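Local coordinates for regulatory protein of LacI family (Chloroflexus aggregans, PDB 3BBL) that probably regulates transcription as a LacI-family DNA-binding repressor or activator, its periplasmic-binding-protein-like part being the likely sensor of a small effector, at residues G67-S72 with E252-I257; F90-R95 with W100-V105. One frame throughout, in Å; residues are numbered along the deposited sequence.

Interaction 1. Residues G67-S72 with E252-I257; sequences GFVLSS and ELLVAI
L254 of helix 243-258 packs on G67, F68 and V69 of strand 67-70, a helix-on-sheet contact in a periplasmic-binding-protein-like fold, where helices cover a largely parallel sheet. Helix segment 252-257 and strand 67-70 run nearly antiparallel (154°), their axes 9.1 Å apart at closest approach. From a CB pointed at the strand, the L254 side chain extends with CG anti to the backbone N (chi1 -179°), which aims the branch at the strand. CD2 does most of the touching: it lies 3.9 Å from G67 C, and its contact with V69 is a methyl-to-methyl one, 3.9 Å from V69 CG2. CD1 stays a little farther off, 4.1 Å from F68 O, and leans toward strand 90-93. G67 has no side chain, and a CB there would point at L254 and crowd CD1. With V69 chi1 at 170°, CG2 stands anti to the carbonyl carbon, beside the backbone N, where it faces L254 CD2. No hydrogen bond joins the two segments, and the contact is buried. I7 of strand 6-9 and V91 of strand 90-93 also touch L254, which thus spans three neighbouring strands. The shortest approach is that of L254 CD2 to F68 O, 3.3 Å.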
ATOM      1  N   GLY A  67     -18.485 -12.026 -15.366  1.00 37.76           N
ATOM      2  CA  GLY A  67     -17.113 -12.193 -15.812  1.00 36.32           C
ATOM      3  C   GLY A  67     -16.107 -12.023 -14.688  1.00 35.10           C
ATOM      4  O   GLY A  67     -16.454 -11.618 -13.572  1.00 34.45           O
ATOM      5  N   PHE A  68     -14.852 -12.331 -14.989  1.00 32.96           N
ATOM      6  CA  PHE A  68     -13.775 -12.234 -14.016  1.00 32.00           C
ATOM      7  C   PHE A  68     -12.584 -11.453 -14.546  1.00 30.69           C
ATOM      8  O   PHE A  68     -12.364 -11.348 -15.752  1.00 30.95           O
ATOM      9  CB  PHE A  68     -13.245 -13.620 -13.661  1.00 31.99           C
ATOM     10  CG  PHE A  68     -14.220 -14.497 -12.948  1.00 32.28           C
ATOM     11  CD1 PHE A  68     -14.447 -14.343 -11.586  1.00 31.13           C
ATOM     12  CD2 PHE A  68     -14.868 -15.523 -13.629  1.00 32.66           C
ATOM     13  CE1 PHE A  68     -15.299 -15.203 -10.906  1.00 33.02           C
ATOM     14  CE2 PHE A  68     -15.721 -16.390 -12.965  1.00 32.64           C
ATOM     15  CZ  PHE A  68     -15.940 -16.233 -11.597  1.00 34.30           C
ATOM     16  N   VAL A  69     -11.817 -10.907 -13.615  1.00 29.52           N
ATOM     17  CA  VAL A  69     -10.582 -10.224 -13.936  1.00 28.13           C
ATOM     18  C   VAL A  69      -9.602 -11.037 -13.094  1.00 27.93           C
ATOM     19  O   VAL A  69      -9.883 -11.331 -11.931  1.00 26.16           O
ATOM     20  CB  VAL A  69     -10.585  -8.763 -13.486  1.00 27.88           C
ATOM     21  CG1 VAL A  69      -9.179  -8.181 -13.626  1.00 27.00           C
ATOM     22  CG2 VAL A  69     -11.551  -7.962 -14.348  1.00 27.14           C
ATOM     23  N   LEU A  70      -8.487 -11.441 -13.692  1.00 28.64           N
ATOM     24  CA  LEU A  70      -7.490 -12.237 -12.982  1.00 29.43           C
ATOM     25  C   LEU A  70      -6.171 -11.483 -12.893  1.00 28.74           C
ATOM     26  O   LEU A  70      -5.797 -10.781 -13.825  1.00 28.39           O
ATOM     27  CB  LEU A  70      -7.244 -13.567 -13.715  1.00 30.84           C
ATOM     28  CG  LEU A  70      -8.420 -14.420 -14.202  1.00 32.91           C
ATOM     29  CD1 LEU A  70      -7.887 -15.539 -15.089  1.00 33.11           C
ATOM     30  CD2 LEU A  70      -9.197 -14.988 -13.023  1.00 31.76           C
ATOM     31  N   SER A  71      -5.474 -11.629 -11.766  1.00 29.26           N
ATOM     32  CA  SER A  71      -4.165 -11.001 -11.574  1.00 28.24           C
ATOM     33  C   SER A  71      -3.217 -12.076 -11.042  1.00 28.79           C
ATOM     34  O   SER A  71      -3.670 -13.160 -10.676  1.00 26.89           O
ATOM     35  CB  SER A  71      -4.255  -9.810 -10.612  1.00 25.15           C
ATOM     36  OG  SER A  71      -4.762 -10.182  -9.353  1.00 24.33           O
ATOM     37  N   SER A  72      -1.916 -11.784 -11.003  1.00 29.76           N
ATOM     38  CA  SER A  72      -0.911 -12.756 -10.557  1.00 30.53           C
ATOM     39  C   SER A  72      -0.939 -13.946 -11.506  1.00 30.69           C
ATOM     40  O   SER A  72      -1.071 -15.094 -11.081  1.00 31.08           O
ATOM     41  CB  SER A  72      -1.189 -13.257  -9.136  1.00 29.57           C
ATOM     42  OG  SER A  72      -0.843 -12.290  -8.168  1.00 33.17           O
ATOM     43  N   GLU A 252     -13.115  -2.172 -18.893  1.00 38.60           N
ATOM     44  CA  GLU A 252     -13.574  -1.729 -20.196  1.00 39.80           C
ATOM     45  C   GLU A 252     -13.608  -2.843 -21.235  1.00 39.71           C
ATOM     46  O   GLU A 252     -14.526  -2.917 -22.045  1.00 40.78           O
ATOM     47  CB  GLU A 252     -12.660  -0.611 -20.664  1.00 42.36           C
ATOM     48  CG  GLU A 252     -13.143   0.170 -21.846  1.00 46.79           C
ATOM     49  CD  GLU A 252     -12.285   1.392 -22.078  1.00 50.12           C
ATOM     50  OE1 GLU A 252     -12.208   2.250 -21.167  1.00 49.98           O
ATOM     51  OE2 GLU A 252     -11.681   1.490 -23.166  1.00 52.02           O
ATOM     52  N   LEU A 253     -12.607  -3.712 -21.207  1.00 38.52           N
ATOM     53  CA  LEU A 253     -12.528  -4.810 -22.162  1.00 37.41           C
ATOM     54  C   LEU A 253     -13.466  -5.953 -21.792  1.00 37.52           C
ATOM     55  O   LEU A 253     -14.077  -6.566 -22.661  1.00 37.30           O
ATOM     56  CB  LEU A 253     -11.088  -5.326 -22.242  1.00 35.92           C
ATOM     57  CG  LEU A 253     -10.805  -6.507 -23.173  1.00 36.05           C
ATOM     58  CD1 LEU A 253     -11.226  -6.158 -24.589  1.00 34.54           C
ATOM     59  CD2 LEU A 253      -9.318  -6.847 -23.130  1.00 35.59           C
ATOM     60  N   LEU A 254     -13.575  -6.237 -20.500  1.00 37.01           N
ATOM     61  CA  LEU A 254     -14.435  -7.315 -20.036  1.00 37.61           C
ATOM     62  C   LEU A 254     -15.908  -6.960 -20.207  1.00 38.84           C
ATOM     63  O   LEU A 254     -16.720  -7.808 -20.568  1.00 38.88           O
ATOM     64  CB  LEU A 254     -14.146  -7.634 -18.569  1.00 35.89           C
ATOM     65  CG  LEU A 254     -14.971  -8.781 -17.983  1.00 35.16           C
ATOM     66  CD1 LEU A 254     -14.740 -10.048 -18.803  1.00 34.61           C
ATOM     67  CD2 LEU A 254     -14.584  -9.005 -16.534  1.00 34.66           C
ATOM     68  N   VAL A 255     -16.253  -5.703 -19.949  1.00 40.44           N
ATOM     69  CA  VAL A 255     -17.635  -5.264 -20.093  1.00 41.57           C
ATOM     70  C   VAL A 255     -18.070  -5.412 -21.551  1.00 43.04           C
ATOM     71  O   VAL A 255     -19.207  -5.784 -21.830  1.00 43.72           O
ATOM     72  CB  VAL A 255     -17.818  -3.790 -19.645  1.00 42.13           C
ATOM     73  CG1 VAL A 255     -19.206  -3.297 -20.021  1.00 41.51           C
ATOM     74  CG2 VAL A 255     -17.622  -3.675 -18.137  1.00 40.12           C
ATOM     75  N   ALA A 256     -17.159  -5.126 -22.476  1.00 43.34           N
ATOM     76  CA  ALA A 256     -17.463  -5.248 -23.894  1.00 43.80           C
ATOM     77  C   ALA A 256     -17.673  -6.717 -24.256  1.00 44.27           C
ATOM     78  O   ALA A 256     -18.575  -7.048 -25.020  1.00 45.31           O
ATOM     79  CB  ALA A 256     -16.332  -4.658 -24.725  1.00 42.73           C
ATOM     80  N   ILE A 257     -16.845  -7.595 -23.701  1.00 44.45           N
ATOM     81  CA  ILE A 257     -16.953  -9.023 -23.978  1.00 45.05           C
ATOM     82  C   ILE A 257     -18.239  -9.579 -23.385  1.00 45.72           C
ATOM     83  O   ILE A 257     -18.948 -10.360 -24.023  1.00 46.17           O
ATOM     84  CB  ILE A 257     -15.764  -9.801 -23.384  1.00 44.53           C
ATOM     85  CG1 ILE A 257     -14.464  -9.334 -24.038  1.00 45.26           C
ATOM     86  CG2 ILE A 257     -15.955 -11.294 -23.598  1.00 43.12           C
ATOM     87  CD1 ILE A 257     -13.220  -9.974 -23.452  1.00 44.73           C
TER

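Interaction 2. Residues F90-R95 with W100-V105; sequences FVAFGR and WDFAWV
A92 and F93 pair in parallel with W104 and V105, A92 N giving a nearly straight bond to A103 O (3.1 Å, 173° at the hydrogen) and A92 O receiving V105 N at 2.9 Å, while G94 N reaches V105 O only weakly. This is the join between neighbouring strands 90-93 and 104-107 of the periplasmic-binding-protein-like sheet, made after a short loop with no intervening helix. V91 CG1 meets V105 CG2 on the face covered by helix 243-258. On the other face A92 CB lies 3.6 Å from F102 CE1, and the F90 and F102 side chains cross at about a right angle, F90 CZ lying 3.8 Å from F102 CB. The F93 ring turns its edge to V105 O, which lies near the ring plane, 3.3 Å from F93 CD2. Beyond the strand end R95 lays its aliphatic chain over W104: CG stands over the six-membered ring, 3.5 Å from the centroid and 12° off the normal, a CH-pi contact. W104 CG sits between its backbone N and carbonyl carbon (chi1 57°), a rotation that brings the indole under this chain. H267 also stacks on W104. With an alanine here the R95 methylenes would probably lose the ring they lie on, and H267 its stacking partner. Because R95 NE also forms a salt bridge with D106, the indole and the carboxylate together probably fix the course of the arginine, its apolar stem on the ring and its charge on the acid.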
ATOM      1  N   PHE A  90     -13.763 -13.311 -19.258  1.00 37.00           N
ATOM      2  CA  PHE A  90     -12.707 -12.955 -18.327  1.00 36.01           C
ATOM      3  C   PHE A  90     -11.601 -12.217 -19.043  1.00 35.29           C
ATOM      4  O   PHE A  90     -11.398 -12.385 -20.243  1.00 34.79           O
ATOM      5  CB  PHE A  90     -12.137 -14.206 -17.647  1.00 34.43           C
ATOM      6  CG  PHE A  90     -11.142 -14.967 -18.483  1.00 35.95           C
ATOM      7  CD1 PHE A  90      -9.790 -14.625 -18.467  1.00 36.10           C
ATOM      8  CD2 PHE A  90     -11.550 -16.039 -19.271  1.00 36.41           C
ATOM      9  CE1 PHE A  90      -8.856 -15.349 -19.223  1.00 38.12           C
ATOM     10  CE2 PHE A  90     -10.629 -16.768 -20.030  1.00 36.16           C
ATOM     11  CZ  PHE A  90      -9.279 -16.423 -20.006  1.00 38.17           C
ATOM     12  N   VAL A  91     -10.901 -11.379 -18.292  1.00 35.65           N
ATOM     13  CA  VAL A  91      -9.771 -10.627 -18.810  1.00 34.54           C
ATOM     14  C   VAL A  91      -8.654 -10.861 -17.813  1.00 33.41           C
ATOM     15  O   VAL A  91      -8.859 -10.744 -16.607  1.00 33.53           O
ATOM     16  CB  VAL A  91     -10.059  -9.116 -18.885  1.00 34.18           C
ATOM     17  CG1 VAL A  91      -8.771  -8.359 -19.161  1.00 35.13           C
ATOM     18  CG2 VAL A  91     -11.067  -8.830 -19.975  1.00 33.13           C
ATOM     19  N   ALA A  92      -7.482 -11.223 -18.310  1.00 32.80           N
ATOM     20  CA  ALA A  92      -6.344 -11.449 -17.429  1.00 31.61           C
ATOM     21  C   ALA A  92      -5.449 -10.215 -17.426  1.00 29.88           C
ATOM     22  O   ALA A  92      -5.191  -9.624 -18.470  1.00 29.36           O
ATOM     23  CB  ALA A  92      -5.552 -12.666 -17.890  1.00 31.38           C
ATOM     24  N   PHE A  93      -5.016  -9.802 -16.241  1.00 28.60           N
ATOM     25  CA  PHE A  93      -4.103  -8.673 -16.123  1.00 28.84           C
ATOM     26  C   PHE A  93      -2.727  -9.334 -16.081  1.00 30.04           C
ATOM     27  O   PHE A  93      -2.202  -9.635 -15.007  1.00 28.49           O
ATOM     28  CB  PHE A  93      -4.341  -7.901 -14.823  1.00 27.64           C
ATOM     29  CG  PHE A  93      -3.357  -6.777 -14.589  1.00 28.99           C
ATOM     30  CD1 PHE A  93      -3.095  -6.319 -13.303  1.00 28.70           C
ATOM     31  CD2 PHE A  93      -2.698  -6.167 -15.655  1.00 29.30           C
ATOM     32  CE1 PHE A  93      -2.199  -5.280 -13.080  1.00 28.48           C
ATOM     33  CE2 PHE A  93      -1.797  -5.123 -15.439  1.00 29.41           C
ATOM     34  CZ  PHE A  93      -1.548  -4.679 -14.145  1.00 28.56           C
ATOM     35  N   GLY A  94      -2.165  -9.578 -17.259  1.00 31.78           N
ATOM     36  CA  GLY A  94      -0.870 -10.228 -17.354  1.00 35.27           C
ATOM     37  C   GLY A  94      -0.944 -11.430 -18.276  1.00 37.19           C
ATOM     38  O   GLY A  94      -1.880 -12.217 -18.195  1.00 38.51           O
ATOM     39  N   ARG A  95       0.041 -11.571 -19.156  1.00 38.73           N
ATOM     40  CA  ARG A  95       0.088 -12.681 -20.104  1.00 39.88           C
ATOM     41  C   ARG A  95       0.449 -14.012 -19.445  1.00 42.52           C
ATOM     42  O   ARG A  95       0.806 -14.060 -18.268  1.00 40.58           O
ATOM     43  CB  ARG A  95       1.100 -12.367 -21.207  1.00 38.43           C
ATOM     44  CG  ARG A  95       0.682 -11.232 -22.123  1.00 38.15           C
ATOM     45  CD  ARG A  95       1.886 -10.490 -22.677  1.00 36.52           C
ATOM     46  NE  ARG A  95       2.586  -9.758 -21.624  1.00 36.85           N
ATOM     47  CZ  ARG A  95       3.652  -8.993 -21.824  1.00 35.19           C
ATOM     48  NH1 ARG A  95       4.151  -8.858 -23.043  1.00 33.81           N
ATOM     49  NH2 ARG A  95       4.210  -8.351 -20.806  1.00 34.17           N
ATOM     50  N   TRP A 100      -0.622 -18.773 -26.233  1.00 69.16           N
ATOM     51  CA  TRP A 100      -1.852 -19.197 -25.568  1.00 67.79           C
ATOM     52  C   TRP A 100      -2.777 -18.013 -25.827  1.00 66.71           C
ATOM     53  O   TRP A 100      -2.393 -16.868 -25.576  1.00 66.78           O
ATOM     54  CB  TRP A 100      -1.633 -19.388 -24.063  1.00 67.26           C
ATOM     55  CG  TRP A 100      -2.487 -20.490 -23.466  1.00 67.96           C
ATOM     56  CD1 TRP A 100      -3.199 -21.442 -24.150  1.00 67.43           C
ATOM     57  CD2 TRP A 100      -2.654 -20.793 -22.069  1.00 67.62           C
ATOM     58  NE1 TRP A 100      -3.796 -22.310 -23.266  1.00 67.14           N
ATOM     59  CE2 TRP A 100      -3.489 -21.931 -21.990  1.00 67.31           C
ATOM     60  CE3 TRP A 100      -2.199 -20.200 -20.884  1.00 67.36           C
ATOM     61  CZ2 TRP A 100      -3.851 -22.504 -20.762  1.00 66.82           C
ATOM     62  CZ3 TRP A 100      -2.562 -20.771 -19.665  1.00 66.10           C
ATOM     63  CH2 TRP A 100      -3.389 -21.904 -19.616  1.00 66.37           C
ATOM     64  N   ASP A 101      -3.981 -18.276 -26.330  1.00 64.53           N
ATOM     65  CA  ASP A 101      -4.904 -17.191 -26.658  1.00 62.99           C
ATOM     66  C   ASP A 101      -6.057 -16.906 -25.696  1.00 60.99           C
ATOM     67  O   ASP A 101      -6.747 -17.819 -25.241  1.00 61.94           O
ATOM     68  CB  ASP A 101      -5.476 -17.415 -28.059  1.00 64.47           C
ATOM     69  CG  ASP A 101      -6.456 -16.329 -28.469  1.00 66.43           C
ATOM     70  OD1 ASP A 101      -6.050 -15.142 -28.482  1.00 67.26           O
ATOM     71  OD2 ASP A 101      -7.626 -16.659 -28.775  1.00 65.43           O
ATOM     72  N   PHE A 102      -6.258 -15.619 -25.415  1.00 57.16           N
ATOM     73  CA  PHE A 102      -7.326 -15.135 -24.536  1.00 52.44           C
ATOM     74  C   PHE A 102      -7.225 -13.620 -24.396  1.00 48.92           C
ATOM     75  O   PHE A 102      -6.253 -13.018 -24.852  1.00 49.03           O
ATOM     76  CB  PHE A 102      -7.245 -15.804 -23.158  1.00 51.22           C
ATOM     77  CG  PHE A 102      -5.932 -15.607 -22.459  1.00 51.26           C
ATOM     78  CD1 PHE A 102      -5.739 -14.535 -21.599  1.00 51.42           C
ATOM     79  CD2 PHE A 102      -4.886 -16.505 -22.652  1.00 51.44           C
ATOM     80  CE1 PHE A 102      -4.523 -14.360 -20.939  1.00 51.71           C
ATOM     81  CE2 PHE A 102      -3.670 -16.339 -22.001  1.00 50.55           C
ATOM     82  CZ  PHE A 102      -3.488 -15.266 -21.140  1.00 50.81           C
ATOM     83  N   ALA A 103      -8.229 -13.002 -23.782  1.00 44.13           N
ATOM     84  CA  ALA A 103      -8.227 -11.553 -23.603  1.00 39.79           C
ATOM     85  C   ALA A 103      -7.335 -11.128 -22.437  1.00 37.39           C
ATOM     86  O   ALA A 103      -7.391 -11.713 -21.356  1.00 36.03           O
ATOM     87  CB  ALA A 103      -9.645 -11.052 -23.376  1.00 38.02           C
ATOM     88  N   TRP A 104      -6.507 -10.110 -22.659  1.00 34.32           N
ATOM     89  CA  TRP A 104      -5.636  -9.629 -21.600  1.00 30.78           C
ATOM     90  C   TRP A 104      -5.134  -8.207 -21.728  1.00 30.23           C
ATOM     91  O   TRP A 104      -5.098  -7.621 -22.816  1.00 28.40           O
ATOM     92  CB  TRP A 104      -4.421 -10.555 -21.417  1.00 31.97           C
ATOM     93  CG  TRP A 104      -3.548 -10.774 -22.646  1.00 32.71           C
ATOM     94  CD1 TRP A 104      -3.487 -11.905 -23.410  1.00 32.95           C
ATOM     95  CD2 TRP A 104      -2.583  -9.866 -23.203  1.00 30.70           C
ATOM     96  NE1 TRP A 104      -2.544 -11.764 -24.402  1.00 32.18           N
ATOM     97  CE2 TRP A 104      -1.976 -10.525 -24.300  1.00 31.15           C
ATOM     98  CE3 TRP A 104      -2.173  -8.565 -22.883  1.00 30.40           C
ATOM     99  CZ2 TRP A 104      -0.979  -9.925 -25.076  1.00 29.08           C
ATOM    100  CZ3 TRP A 104      -1.176  -7.967 -23.659  1.00 29.18           C
ATOM    101  CH2 TRP A 104      -0.595  -8.651 -24.744  1.00 29.00           C
ATOM    102  N   VAL A 105      -4.761  -7.664 -20.574  1.00 28.90           N
ATOM    103  CA  VAL A 105      -4.185  -6.340 -20.461  1.00 28.73           C
ATOM    104  C   VAL A 105      -2.903  -6.590 -19.671  1.00 28.95           C
ATOM    105  O   VAL A 105      -2.913  -7.326 -18.684  1.00 26.58           O
ATOM    106  CB  VAL A 105      -5.082  -5.377 -19.656  1.00 29.96           C
ATOM    107  CG1 VAL A 105      -4.375  -4.037 -19.487  1.00 27.75           C
ATOM    108  CG2 VAL A 105      -6.419  -5.182 -20.362  1.00 29.03           C
TER

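Both contacts are buried and belong to the same sheet, with strands 67-70 and 90-93 side by side: F68 O and L70 O probably accept hydrogen bonds from V91 N and F93 N. Interaction 1 joins a strand to a covering helix distant in sequence, by leucine methyls packed on a valine methyl and strand backbone; interaction 2 joins two strands close in sequence. Their centres are about 8 Å apart, and helix 243-258 serves both, meeting V91, A103 and V105 as well as strand 67-70. Hydrogen bonds across the contact join only the segments of interaction 2, whose partly exposed end adds the CH-pi contact of R95 on W104 and the R95-D106 salt bridge.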